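Local coordinates for LysM domain protein (Mycobacterium smegmatis, PDB 4OIT) that binds mannose as a bacterial lectin of the beta-prism II fold and forms a domain-swapped dimer, at residues L5-L11 and R55-T60; Q51-R55 and L66-K71. All blocks are in the same frame, centred on the assembly; numbering follows the deposited sequence.

Interaction 1: residues L5-L11 and R55-T60. With BMA (beta-D-mannopyranose), chain I.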
ATOM      1  N   LEU B   5      -8.765 -20.459   5.826  1.00 24.25           N
ATOM      2  CA  LEU B   5      -8.394 -19.700   4.637  1.00 24.40           C
ATOM      3  C   LEU B   5      -7.474 -20.575   3.799  1.00 24.50           C
ATOM      4  O   LEU B   5      -6.473 -21.087   4.297  1.00 24.74           O
ATOM      5  CB  LEU B   5      -7.666 -18.404   5.003  1.00 24.52           C
ATOM      6  CG  LEU B   5      -8.446 -17.351   5.792  1.00 24.69           C
ATOM      7  CD1 LEU B   5      -7.521 -16.202   6.162  1.00 24.90           C
ATOM      8  CD2 LEU B   5      -9.653 -16.828   5.030  1.00 24.62           C
ATOM      9  N   THR B   6      -7.828 -20.750   2.530  1.00 24.46           N
ATOM     10  CA  THR B   6      -7.051 -21.569   1.600  1.00 24.27           C
ATOM     11  C   THR B   6      -6.154 -20.684   0.733  1.00 24.12           C
ATOM     12  O   THR B   6      -6.243 -19.458   0.791  1.00 24.03           O
ATOM     13  CB  THR B   6      -7.977 -22.435   0.724  1.00 24.09           C
ATOM     14  OG1 THR B   6      -8.983 -21.613   0.122  1.00 24.00           O
ATOM     15  CG2 THR B   6      -8.652 -23.501   1.577  1.00 24.29           C
ATOM     16  N   ALA B   7      -5.286 -21.314  -0.053  1.00 23.91           N
ATOM     17  CA  ALA B   7      -4.271 -20.604  -0.839  1.00 23.98           C
ATOM     18  C   ALA B   7      -4.852 -19.435  -1.632  1.00 23.87           C
ATOM     19  O   ALA B   7      -5.773 -19.608  -2.427  1.00 24.34           O
ATOM     20  CB  ALA B   7      -3.559 -21.571  -1.775  1.00 24.00           C
ATOM     21  N   GLY B   8      -4.305 -18.246  -1.405  1.00 23.70           N
ATOM     22  CA  GLY B   8      -4.754 -17.036  -2.093  1.00 23.53           C
ATOM     23  C   GLY B   8      -5.790 -16.221  -1.338  1.00 23.34           C
ATOM     24  O   GLY B   8      -6.086 -15.094  -1.725  1.00 23.23           O
ATOM     25  N   GLN B   9      -6.350 -16.778  -0.266  1.00 23.46           N
ATOM     26  CA  GLN B   9      -7.363 -16.067   0.524  1.00 23.56           C
ATOM     27  C   GLN B   9      -6.747 -15.020   1.437  1.00 23.62           C
ATOM     28  O   GLN B   9      -5.528 -14.949   1.590  1.00 23.83           O
ATOM     29  CB  GLN B   9      -8.183 -17.041   1.368  1.00 23.17           C
ATOM     30  CG  GLN B   9      -9.185 -17.860   0.579  1.00 23.03           C
ATOM     31  CD  GLN B   9     -10.299 -18.390   1.455  1.00 22.72           C
ATOM     32  OE1 GLN B   9     -10.348 -19.578   1.755  1.00 22.62           O
ATOM     33  NE2 GLN B   9     -11.186 -17.503   1.891  1.00 22.76           N
ATOM     34  N   LYS B  10      -7.606 -14.208   2.042  1.00 24.03           N
ATOM     35  CA  LYS B  10      -7.167 -13.182   2.976  1.00 24.35           C
ATOM     36  C   LYS B  10      -8.254 -12.786   3.961  1.00 24.76           C
ATOM     37  O   LYS B  10      -9.445 -12.883   3.662  1.00 24.81           O
ATOM     38  CB  LYS B  10      -6.718 -11.940   2.207  1.00 24.35           C
ATOM     39  CG  LYS B  10      -7.830 -11.254   1.428  1.00 24.31           C
ATOM     40  CD  LYS B  10      -7.305 -10.069   0.642  1.00 24.40           C
ATOM     41  CE  LYS B  10      -8.347  -9.557  -0.337  1.00 24.48           C
ATOM     42  NZ  LYS B  10      -7.807  -8.482  -1.213  1.00 24.63           N
ATOM     43  N   LEU B  11      -7.824 -12.353   5.143  1.00 25.14           N
ATOM     44  CA  LEU B  11      -8.662 -11.547   6.022  1.00 25.57           C
ATOM     45  C   LEU B  11      -8.406 -10.099   5.651  1.00 26.22           C
ATOM     46  O   LEU B  11      -7.257  -9.687   5.523  1.00 26.46           O
ATOM     47  CB  LEU B  11      -8.310 -11.749   7.497  1.00 25.40           C
ATOM     48  CG  LEU B  11      -8.631 -13.083   8.164  1.00 25.13           C
ATOM     49  CD1 LEU B  11      -8.276 -13.004   9.640  1.00 25.18           C
ATOM     50  CD2 LEU B  11     -10.089 -13.474   7.988  1.00 25.21           C
ATOM     51  N   ARG B  55      -4.482  -5.986   5.338  1.00 27.59           N
ATOM     52  CA  ARG B  55      -4.881  -7.351   5.003  1.00 27.66           C
ATOM     53  C   ARG B  55      -3.866  -8.368   5.503  1.00 27.28           C
ATOM     54  O   ARG B  55      -2.701  -8.042   5.741  1.00 27.16           O
ATOM     55  CB  ARG B  55      -5.105  -7.514   3.495  1.00 28.07           C
ATOM     56  CG  ARG B  55      -3.842  -7.527   2.648  1.00 28.52           C
ATOM     57  CD  ARG B  55      -4.172  -7.819   1.191  1.00 29.00           C
ATOM     58  NE  ARG B  55      -2.980  -7.811   0.343  1.00 29.19           N
ATOM     59  CZ  ARG B  55      -2.344  -6.715  -0.068  1.00 29.15           C
ATOM     60  NH1 ARG B  55      -2.764  -5.503   0.288  1.00 28.91           N
ATOM     61  NH2 ARG B  55      -1.270  -6.833  -0.839  1.00 29.38           N
ATOM     62  N   ALA B  56      -4.335  -9.601   5.655  1.00 27.03           N
ATOM     63  CA  ALA B  56      -3.504 -10.723   6.063  1.00 26.88           C
ATOM     64  C   ALA B  56      -3.826 -11.889   5.142  1.00 26.97           C
ATOM     65  O   ALA B  56      -4.804 -12.607   5.357  1.00 27.06           O
ATOM     66  CB  ALA B  56      -3.773 -11.086   7.515  1.00 26.82           C
ATOM     67  N   GLU B  57      -3.011 -12.065   4.106  1.00 26.92           N
ATOM     68  CA  GLU B  57      -3.312 -13.046   3.067  1.00 27.18           C
ATOM     69  C   GLU B  57      -2.435 -14.294   3.122  1.00 26.47           C
ATOM     70  O   GLU B  57      -1.213 -14.216   3.270  1.00 25.85           O
ATOM     71  CB  GLU B  57      -3.266 -12.405   1.672  1.00 28.21           C
ATOM     72  CG  GLU B  57      -1.900 -11.967   1.168  1.00 29.05           C
ATOM     73  CD  GLU B  57      -1.975 -11.333  -0.214  1.00 30.29           C
ATOM     74  OE1 GLU B  57      -3.079 -10.900  -0.615  1.00 30.77           O
ATOM     75  OE2 GLU B  57      -0.933 -11.265  -0.903  1.00 31.53           O
ATOM     76  N   VAL B  58      -3.100 -15.442   3.019  1.00 25.87           N
ATOM     77  CA  VAL B  58      -2.449 -16.732   2.858  1.00 25.57           C
ATOM     78  C   VAL B  58      -2.137 -16.847   1.372  1.00 25.61           C
ATOM     79  O   VAL B  58      -3.037 -17.062   0.563  1.00 25.60           O
ATOM     80  CB  VAL B  58      -3.371 -17.894   3.295  1.00 25.58           C
ATOM     81  CG1 VAL B  58      -2.647 -19.228   3.181  1.00 25.49           C
ATOM     82  CG2 VAL B  58      -3.870 -17.688   4.717  1.00 25.39           C
ATOM     83  N   GLN B  59      -0.866 -16.686   1.019  1.00 25.80           N
ATOM     84  CA  GLN B  59      -0.461 -16.579  -0.383  1.00 25.82           C
ATOM     85  C   GLN B  59      -0.322 -17.932  -1.075  1.00 26.09           C
ATOM     86  O   GLN B  59      -0.133 -18.968  -0.429  1.00 25.62           O
ATOM     87  CB  GLN B  59       0.862 -15.823  -0.491  1.00 25.98           C
ATOM     88  CG  GLN B  59       0.821 -14.400   0.056  1.00 26.07           C
ATOM     89  CD  GLN B  59       2.140 -13.646  -0.081  1.00 26.04           C
ATOM     90  OE1 GLN B  59       2.186 -12.439   0.132  1.00 25.88           O
ATOM     91  NE2 GLN B  59       3.215 -14.346  -0.432  1.00 26.11           N
ATOM     92  N   THR B  60      -0.397 -17.902  -2.403  1.00 26.24           N
ATOM     93  CA  THR B  60      -0.221 -19.101  -3.230  1.00 26.33           C
ATOM     94  C   THR B  60       1.216 -19.629  -3.199  1.00 25.90           C
ATOM     95  O   THR B  60       1.452 -20.800  -3.509  1.00 25.63           O
ATOM     96  CB  THR B  60      -0.621 -18.842  -4.697  1.00 26.44           C
ATOM     97  OG1 THR B  60       0.027 -17.655  -5.170  1.00 26.79           O
ATOM     98  CG2 THR B  60      -2.127 -18.677  -4.820  1.00 26.45           C
TER
HETATM   99  C1  BMA I 202       8.536 -13.287   0.537  1.00 38.68           C
HETATM  100  C2  BMA I 202       7.349 -13.505  -0.413  1.00 38.53           C
HETATM  101  C3  BMA I 202       6.577 -12.194  -0.460  1.00 38.62           C
HETATM  102  C4  BMA I 202       6.294 -11.608   0.924  1.00 38.82           C
HETATM  103  C5  BMA I 202       7.489 -11.553   1.886  1.00 38.89           C
HETATM  104  C6  BMA I 202       6.895 -11.561   3.289  1.00 38.92           C
HETATM  105  O1  BMA I 202       9.454 -14.397   0.773  1.00 38.95           O
HETATM  106  O2  BMA I 202       6.494 -14.578   0.069  1.00 37.68           O
HETATM  107  O3  BMA I 202       5.328 -12.380  -1.150  1.00 38.59           O
HETATM  108  O4  BMA I 202       5.842 -10.251   0.758  1.00 38.92           O
HETATM  109  O5  BMA I 202       8.444 -12.627   1.817  1.00 38.85           O
HETATM  110  O6  BMA I 202       7.767 -10.871   4.188  1.00 39.52           O

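Interaction 2: residues Q51-R55 and L66-K71. With BMA (beta-D-mannopyranose), chain I.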
ATOM      1  N   GLN B  51       0.703  -0.320  12.902  1.00 23.18           N
ATOM      2  CA  GLN B  51       1.586  -0.542  11.747  1.00 23.77           C
ATOM      3  C   GLN B  51       0.839  -0.569  10.405  1.00 24.32           C
ATOM      4  O   GLN B  51       1.367  -1.060   9.408  1.00 24.92           O
ATOM      5  CB  GLN B  51       2.385  -1.835  11.935  1.00 23.51           C
ATOM      6  CG  GLN B  51       3.147  -1.900  13.249  1.00 23.36           C
ATOM      7  CD  GLN B  51       4.053  -3.114  13.356  1.00 23.31           C
ATOM      8  OE1 GLN B  51       4.297  -3.816  12.376  1.00 23.24           O
ATOM      9  NE2 GLN B  51       4.558  -3.365  14.558  1.00 23.54           N
ATOM     10  N   ASP B  52      -0.386  -0.047  10.392  1.00 25.11           N
ATOM     11  CA  ASP B  52      -1.164   0.163   9.158  1.00 25.71           C
ATOM     12  C   ASP B  52      -1.456  -1.106   8.346  1.00 26.15           C
ATOM     13  O   ASP B  52      -1.632  -1.037   7.126  1.00 26.00           O
ATOM     14  CB  ASP B  52      -0.460   1.186   8.256  1.00 26.01           C
ATOM     15  CG  ASP B  52      -0.172   2.488   8.967  1.00 26.32           C
ATOM     16  OD1 ASP B  52      -1.108   3.053   9.574  1.00 26.78           O
ATOM     17  OD2 ASP B  52       0.987   2.950   8.911  1.00 26.32           O
ATOM     18  N   VAL B  53      -1.519  -2.253   9.016  1.00 26.36           N
ATOM     19  CA  VAL B  53      -1.827  -3.513   8.341  1.00 26.44           C
ATOM     20  C   VAL B  53      -3.288  -3.475   7.899  1.00 26.54           C
ATOM     21  O   VAL B  53      -4.173  -3.222   8.714  1.00 26.76           O
ATOM     22  CB  VAL B  53      -1.580  -4.732   9.255  1.00 26.27           C
ATOM     23  CG1 VAL B  53      -2.006  -6.027   8.574  1.00 26.07           C
ATOM     24  CG2 VAL B  53      -0.113  -4.810   9.652  1.00 26.34           C
ATOM     25  N   VAL B  54      -3.529  -3.714   6.611  1.00 26.88           N
ATOM     26  CA  VAL B  54      -4.894  -3.686   6.055  1.00 27.07           C
ATOM     27  C   VAL B  54      -5.387  -5.028   5.508  1.00 27.21           C
ATOM     28  O   VAL B  54      -6.577  -5.182   5.230  1.00 27.25           O
ATOM     29  CB  VAL B  54      -5.058  -2.606   4.963  1.00 27.27           C
ATOM     30  CG1 VAL B  54      -4.877  -1.223   5.571  1.00 27.45           C
ATOM     31  CG2 VAL B  54      -4.099  -2.832   3.797  1.00 27.26           C
ATOM     32  N   ARG B  55      -4.482  -5.986   5.338  1.00 27.59           N
ATOM     33  CA  ARG B  55      -4.881  -7.351   5.003  1.00 27.66           C
ATOM     34  C   ARG B  55      -3.866  -8.368   5.503  1.00 27.28           C
ATOM     35  O   ARG B  55      -2.701  -8.042   5.741  1.00 27.16           O
ATOM     36  CB  ARG B  55      -5.105  -7.514   3.495  1.00 28.07           C
ATOM     37  CG  ARG B  55      -3.842  -7.527   2.648  1.00 28.52           C
ATOM     38  CD  ARG B  55      -4.172  -7.819   1.191  1.00 29.00           C
ATOM     39  NE  ARG B  55      -2.980  -7.811   0.343  1.00 29.19           N
ATOM     40  CZ  ARG B  55      -2.344  -6.715  -0.068  1.00 29.15           C
ATOM     41  NH1 ARG B  55      -2.764  -5.503   0.288  1.00 28.91           N
ATOM     42  NH2 ARG B  55      -1.270  -6.833  -0.839  1.00 29.38           N
ATOM     43  N   LEU B  66       1.120 -10.461   6.700  1.00 22.09           N
ATOM     44  CA  LEU B  66       0.398  -9.223   6.980  1.00 22.20           C
ATOM     45  C   LEU B  66       1.000  -8.105   6.137  1.00 22.25           C
ATOM     46  O   LEU B  66       2.202  -7.847   6.219  1.00 22.56           O
ATOM     47  CB  LEU B  66       0.484  -8.852   8.466  1.00 22.35           C
ATOM     48  CG  LEU B  66      -0.586  -9.438   9.391  1.00 22.51           C
ATOM     49  CD1 LEU B  66      -0.588 -10.958   9.362  1.00 22.69           C
ATOM     50  CD2 LEU B  66      -0.379  -8.932  10.809  1.00 22.47           C
ATOM     51  N   TYR B  67       0.168  -7.450   5.331  1.00 21.94           N
ATOM     52  CA  TYR B  67       0.614  -6.335   4.493  1.00 21.74           C
ATOM     53  C   TYR B  67       0.047  -5.016   4.988  1.00 21.91           C
ATOM     54  O   TYR B  67      -1.061  -4.967   5.518  1.00 21.90           O
ATOM     55  CB  TYR B  67       0.183  -6.536   3.041  1.00 21.50           C
ATOM     56  CG  TYR B  67       1.036  -7.514   2.275  1.00 21.14           C
ATOM     57  CD1 TYR B  67       2.252  -7.125   1.726  1.00 21.07           C
ATOM     58  CD2 TYR B  67       0.621  -8.824   2.091  1.00 21.09           C
ATOM     59  CE1 TYR B  67       3.035  -8.018   1.016  1.00 21.03           C
ATOM     60  CE2 TYR B  67       1.395  -9.724   1.385  1.00 20.99           C
ATOM     61  CZ  TYR B  67       2.599  -9.317   0.850  1.00 21.11           C
ATOM     62  OH  TYR B  67       3.368 -10.210   0.148  1.00 21.36           O
ATOM     63  N   THR B  68       0.814  -3.950   4.798  1.00 22.27           N
ATOM     64  CA  THR B  68       0.360  -2.606   5.131  1.00 22.61           C
ATOM     65  C   THR B  68      -0.398  -2.028   3.954  1.00 23.07           C
ATOM     66  O   THR B  68      -0.364  -2.573   2.849  1.00 22.86           O
ATOM     67  CB  THR B  68       1.523  -1.650   5.460  1.00 22.62           C
ATOM     68  OG1 THR B  68       2.259  -1.351   4.267  1.00 22.57           O
ATOM     69  CG2 THR B  68       2.452  -2.256   6.507  1.00 22.57           C
ATOM     70  N   ALA B  69      -1.083  -0.920   4.201  1.00 23.90           N
ATOM     71  CA  ALA B  69      -1.709  -0.161   3.127  1.00 24.69           C
ATOM     72  C   ALA B  69      -0.654   0.701   2.463  1.00 25.40           C
ATOM     73  O   ALA B  69       0.412   0.951   3.034  1.00 25.65           O
ATOM     74  CB  ALA B  69      -2.824   0.718   3.661  1.00 24.83           C
ATOM     75  N   GLU B  70      -0.954   1.153   1.255  1.00 26.14           N
ATOM     76  CA  GLU B  70      -0.141   2.166   0.607  1.00 26.91           C
ATOM     77  C   GLU B  70      -0.421   3.471   1.333  1.00 26.67           C
ATOM     78  O   GLU B  70      -1.565   3.921   1.387  1.00 26.95           O
ATOM     79  CB  GLU B  70      -0.487   2.280  -0.874  1.00 27.80           C
ATOM     80  CG  GLU B  70      -0.167   1.016  -1.657  1.00 28.76           C
ATOM     81  CD  GLU B  70      -0.555   1.111  -3.118  1.00 29.80           C
ATOM     82  OE1 GLU B  70      -1.643   1.646  -3.423  1.00 30.05           O
ATOM     83  OE2 GLU B  70       0.235   0.649  -3.972  1.00 30.95           O
ATOM     84  N   LYS B  71       0.621   4.046   1.921  1.00 26.48           N
ATOM     85  CA  LYS B  71       0.490   5.254   2.733  1.00 26.37           C
ATOM     86  C   LYS B  71       0.757   6.496   1.885  1.00 25.92           C
ATOM     87  O   LYS B  71       1.768   6.557   1.181  1.00 25.52           O
ATOM     88  CB  LYS B  71       1.468   5.220   3.912  1.00 26.86           C
ATOM     89  CG  LYS B  71       1.415   3.940   4.734  1.00 27.33           C
ATOM     90  CD  LYS B  71       2.544   3.871   5.752  1.00 27.76           C
ATOM     91  CE  LYS B  71       2.736   2.450   6.274  1.00 28.27           C
ATOM     92  NZ  LYS B  71       3.711   2.371   7.399  1.00 28.32           N
TER
HETATM   93  C1  BMA I 202       8.536 -13.287   0.537  1.00 38.68           C
HETATM   94  C2  BMA I 202       7.349 -13.505  -0.413  1.00 38.53           C
HETATM   95  C3  BMA I 202       6.577 -12.194  -0.460  1.00 38.62           C
HETATM   96  C4  BMA I 202       6.294 -11.608   0.924  1.00 38.82           C
HETATM   97  C5  BMA I 202       7.489 -11.553   1.886  1.00 38.89           C
HETATM   98  C6  BMA I 202       6.895 -11.561   3.289  1.00 38.92           C
HETATM   99  O1  BMA I 202       9.454 -14.397   0.773  1.00 38.95           O
HETATM  100  O2  BMA I 202       6.494 -14.578   0.069  1.00 37.68           O
HETATM  101  O3  BMA I 202       5.328 -12.380  -1.150  1.00 38.59           O
HETATM  102  O4  BMA I 202       5.842 -10.251   0.758  1.00 38.92           O
HETATM  103  O5  BMA I 202       8.444 -12.627   1.817  1.00 38.85           O
HETATM  104  O6  BMA I 202       7.767 -10.871   4.188  1.00 39.52           O

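Interaction 1: residues L5-L11 and R55-T60
Val58 turns its CG2 methyl to Leu5, 3.9 Å from Leu5 CB, and the two side chains meet at a slant. CG1 of Val58 stands anti to the backbone N (chi1 -177°), leaving CG2 to meet the leucine. The backbone of Val58 is gripped from both ends: its O accepts from Gly8 N at 2.6 Å, its N donates to Gln9 O at 2.9 Å. With Gly8 and Gln9 both facing Val58, the pairing is a G1 beta bulge, and Gly8 takes the positive phi (95°) that glycine readily adopts. The bulge shares Gly8 and Gln9 with the type II turn Thr6 to Gln9, a usual pairing, and Gln9 OE1 folds back to accept from Thr6 N at 2.9 Å. Beyond it, strands 10-12 and 53-58 run antiparallel in one sheet of the beta-prism II fold, and Thr6 and Leu5 carry pairing on into a strand of the second subunit. Lys10 and Glu57 are a non-hydrogen-bonded pair, their CB atoms 3.5 Å apart; the lysine then crosses Arg55 at a slant, touching it CD to CD at 3.9 Å. Next comes the hydrogen-bonded pair Leu11 and Ala56, its Ala56 N to Leu11 O bond nearly straight (164°). Past the strand, Gln59 reaches beta-D-mannopyranose: NE2 donates to O3 at 3.0 Å and more weakly to O2, while OE1 pairs with Tyr67 OH.

Interaction 2: residues Q51-R55 and L66-K71
Tyr67 and Arg55 join the two arms of a beta hairpin, strands 53-58 and 64-68, through a classic beta bulge: Val54 and Arg55 both face Tyr67. Tyr67 N donates to Arg55 O at 3.0 Å, and Tyr67 O takes Val54 N in its carbonyl plane. Beside these bonds the Arg55 guanidinium lies nearly parallel to the tyrosine ring (planes 15° apart) but shifted back, its centre over Tyr67 CB and only NH2 over the ring face near the rim, 3.9 Å from Tyr67 CG. Packing is tightest at the valines. Val54 CG1 presses on Ala69 CB at 3.4 Å, closer than usual for two methyls, and Val53 CG1 rests on Leu66 CB at 3.8 Å in a buried layer that also touches Val73 and Trp74 of the second subunit. Toward residues 51-52 and 69-71, beyond the strand ends, the grip slackens. Asp52 O still holds Ala69 N, but the Asp52 carboxylate meets Lys71 in a partly exposed salt bridge whose OD2 to NZ bond, at 3.2 Å, is weak; the extended lysine comes across the aspartate at about a right angle. Glu70 turns away and pairs instead with Arg55 of the second subunit. With CG anti to the carbonyl carbon (chi1 -78°), the Tyr67 ring carries its hydroxyl to the sugar, and Tyr67 OH accepts from O3 of beta-D-mannopyranose at 3.2 Å and from its O4 at 2.5 Å.

Overall arrangement
Strand 53-58 is the middle strand of its sheet: interaction 1 pairs it with strand 10-12 and interaction 2 with strand 64-68, and Arg55 belongs to both. Their centres lie 14 Å apart, yet they meet at the mannose pocket, where a probable hydrogen bond of 2.5 Å between Gln59 OE1 and Tyr67 OH ties two of the sugar-binding side chains together. Asp61 and Asn63 add hydrogen bonds to the sugar, and Val65 also lines the pocket. On the face of Lys10 and Glu57, Glu57 OE2 packs on Tyr67 CE2 at 3.6 Å; on that of Leu11, Ala56 CB meets Leu66 CD1 at 3.7 Å. Both contacts reach the second subunit, in keeping with the domain-swapped dimer.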